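Membrane-associated lipoprotein (Ureaplasma parvum, PDB 3K63) is a membrane-associated lipoprotein of unknown function, represented here by its Lipoprotein_17 domain, which may bind lipid. Local coordinates at residues M84-K88 / K89-V93. Numbering follows the deposited sequence.
Sequences MLTDK and KNNQV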
HETATM    1  N   MSE A  84       1.735   9.747  -2.327  1.00 43.69           N
HETATM    2  CA  MSE A  84       1.922  11.085  -2.849  1.00 43.27           C
HETATM    3  C   MSE A  84       0.522  11.676  -2.761  1.00 46.71           C
HETATM    4  O   MSE A  84      -0.417  11.146  -3.353  1.00 47.29           O
HETATM    5  CB  MSE A  84       2.384  11.071  -4.297  1.00 40.37           C
HETATM    6  CG  MSE A  84       2.611  12.452  -4.845  1.00 45.15           C
HETATM    7 SE   MSE A  84       3.372  12.497  -6.607  1.00 64.23          SE
HETATM    8  CE  MSE A  84       1.864  11.696  -7.531  1.00 52.18           C
ATOM      9  N   LEU A  85       0.375  12.748  -1.996  1.00 50.11           N
ATOM     10  CA  LEU A  85      -0.925  13.391  -1.819  1.00 51.39           C
ATOM     11  C   LEU A  85      -0.934  14.778  -2.446  1.00 53.86           C
ATOM     12  O   LEU A  85      -0.149  15.649  -2.053  1.00 56.18           O
ATOM     13  CB  LEU A  85      -1.250  13.490  -0.324  1.00 46.45           C
ATOM     14  CG  LEU A  85      -1.103  12.182   0.462  1.00 47.60           C
ATOM     15  CD1 LEU A  85      -1.242  12.440   1.947  1.00 48.05           C
ATOM     16  CD2 LEU A  85      -2.144  11.194  -0.008  1.00 47.44           C
ATOM     17  N   THR A  86      -1.808  14.984  -3.427  1.00 51.34           N
ATOM     18  CA  THR A  86      -1.888  16.292  -4.069  1.00 56.11           C
ATOM     19  C   THR A  86      -3.085  17.089  -3.570  1.00 56.02           C
ATOM     20  O   THR A  86      -4.217  16.611  -3.578  1.00 57.00           O
ATOM     21  CB  THR A  86      -1.989  16.176  -5.586  1.00 54.00           C
ATOM     22  OG1 THR A  86      -0.855  15.469  -6.094  1.00 51.22           O
ATOM     23  CG2 THR A  86      -2.023  17.550  -6.214  1.00 51.16           C
ATOM     24  N   ASP A  87      -2.812  18.302  -3.116  1.00 61.52           N
ATOM     25  CA  ASP A  87      -3.840  19.193  -2.607  1.00 63.63           C
ATOM     26  C   ASP A  87      -4.406  19.835  -3.866  1.00 61.74           C
ATOM     27  O   ASP A  87      -3.744  20.652  -4.506  1.00 62.88           O
ATOM     28  CB  ASP A  87      -3.188  20.259  -1.719  1.00 70.17           C
ATOM     29  CG  ASP A  87      -4.198  21.187  -1.076  1.00 74.46           C
ATOM     30  OD1 ASP A  87      -5.279  21.382  -1.676  1.00 69.65           O
ATOM     31  OD2 ASP A  87      -3.898  21.730   0.022  1.00 73.62           O
ATOM     32  N   LYS A  88      -5.624  19.460  -4.231  1.00 66.08           N
ATOM     33  CA  LYS A  88      -6.237  19.985  -5.437  1.00 65.80           C
ATOM     34  C   LYS A  88      -6.590  21.466  -5.457  1.00 68.06           C
ATOM     35  O   LYS A  88      -6.899  22.007  -6.517  1.00 70.19           O
ATOM     36  CB  LYS A  88      -7.458  19.134  -5.793  1.00 60.27           C
ATOM     37  CG  LYS A  88      -7.074  17.764  -6.312  1.00 57.96           C
ATOM     38  CD  LYS A  88      -8.278  16.954  -6.766  1.00 57.46           C
ATOM     39  CE  LYS A  88      -7.844  15.677  -7.483  1.00 54.28           C
ATOM     40  NZ  LYS A  88      -9.014  14.802  -7.792  1.00 55.49           N
ATOM     41  N   LYS A  89      -6.549  22.128  -4.307  1.00 68.82           N
ATOM     42  CA  LYS A  89      -6.861  23.558  -4.281  1.00 72.61           C
ATOM     43  C   LYS A  89      -5.633  24.322  -4.776  1.00 73.70           C
ATOM     44  O   LYS A  89      -5.644  24.904  -5.862  1.00 73.51           O
ATOM     45  CB  LYS A  89      -7.230  24.012  -2.860  1.00 77.31           C
ATOM     46  CG  LYS A  89      -7.489  25.510  -2.726  1.00 83.93           C
ATOM     47  CD  LYS A  89      -7.938  25.913  -1.318  1.00 93.23           C
ATOM     48  CE  LYS A  89      -8.313  27.406  -1.272  1.00103.02           C
ATOM     49  NZ  LYS A  89      -8.786  27.894   0.069  1.00 94.69           N
ATOM     50  N   ASN A  90      -4.564  24.267  -3.983  1.00 70.96           N
ATOM     51  CA  ASN A  90      -3.292  24.931  -4.273  1.00 69.96           C
ATOM     52  C   ASN A  90      -2.375  24.201  -5.259  1.00 71.24           C
ATOM     53  O   ASN A  90      -1.476  24.808  -5.831  1.00 73.14           O
ATOM     54  CB  ASN A  90      -2.528  25.124  -2.971  1.00 74.92           C
ATOM     55  CG  ASN A  90      -2.461  23.853  -2.153  1.00 76.52           C
ATOM     56  OD1 ASN A  90      -2.229  22.770  -2.690  1.00 73.28           O
ATOM     57  ND2 ASN A  90      -2.663  23.977  -0.844  1.00 77.01           N
ATOM     58  N   ASN A  91      -2.601  22.900  -5.426  1.00 68.78           N
ATOM     59  CA  ASN A  91      -1.820  22.021  -6.308  1.00 65.25           C
ATOM     60  C   ASN A  91      -0.458  21.627  -5.723  1.00 67.82           C
ATOM     61  O   ASN A  91       0.452  21.238  -6.454  1.00 73.38           O
ATOM     62  CB  ASN A  91      -1.601  22.646  -7.696  1.00 65.96           C
ATOM     63  CG  ASN A  91      -1.701  21.610  -8.822  1.00 70.37           C
ATOM     64  OD1 ASN A  91      -2.624  20.794  -8.835  1.00 78.79           O
ATOM     65  ND2 ASN A  91      -0.768  21.649  -9.771  1.00 66.05           N
ATOM     66  N   GLN A  92      -0.315  21.713  -4.407  1.00 63.67           N
ATOM     67  CA  GLN A  92       0.949  21.354  -3.769  1.00 68.37           C
ATOM     68  C   GLN A  92       0.954  19.847  -3.546  1.00 62.90           C
ATOM     69  O   GLN A  92      -0.076  19.255  -3.224  1.00 60.35           O
ATOM     70  CB  GLN A  92       1.099  22.083  -2.425  1.00 70.52           C
ATOM     71  CG  GLN A  92       2.409  22.876  -2.248  1.00 73.30           C
ATOM     72  CD  GLN A  92       3.518  22.096  -1.525  1.00 79.61           C
ATOM     73  OE1 GLN A  92       4.369  21.462  -2.161  1.00 81.55           O
ATOM     74  NE2 GLN A  92       3.502  22.137  -0.187  1.00 74.51           N
ATOM     75  N   VAL A  93       2.120  19.237  -3.719  1.00 61.56           N
ATOM     76  CA  VAL A  93       2.297  17.795  -3.551  1.00 60.99           C
ATOM     77  C   VAL A  93       2.917  17.443  -2.187  1.00 58.68           C
ATOM     78  O   VAL A  93       3.962  17.989  -1.814  1.00 54.97           O
ATOM     79  CB  VAL A  93       3.224  17.248  -4.650  1.00 57.39           C
ATOM     80  CG1 VAL A  93       3.397  15.742  -4.495  1.00 54.14           C
ATOM     81  CG2 VAL A  93       2.680  17.617  -6.013  1.00 53.58           C
TER
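N91 and Q92 both face D87 and form a G1 beta bulge in a beta hairpin. The hairpin joins strand 79-87 to edge strand 93-100 of the three-stranded antiparallel sheet. D87 N donates to Q92 O at 2.9 Å, almost straight at 177°. D87 O accepts from N91 N at 2.7 Å, with a more bent N-H...O angle of 130°. N91 has positive phi, the left-handed backbone usual at the first position of this bulge.

The D87 carboxylate serves the turn as well. With CG anti to the backbone N (chi1 -177°), the carboxylate lies beside the K89 amide. OD1 takes that amide, N to OD1 3.0 Å, on its anti side and somewhat out of the carboxylate plane. OD2 has a weak bond from N90 ND2. The N90 amide crosses the carboxylate steeply. Its OD1 appears to accept from Q92 N in an Asx turn, though the position of that oxygen is less certain. The extended K88 chain places NZ where it hydrogen-bonds to Q53 O.

Beyond the bulge, T86 and V93 form a non-hydrogen-bonded pair. V93 also packs on selenomethionine M84, whose CG lies 3.4 Å from V93 CG1.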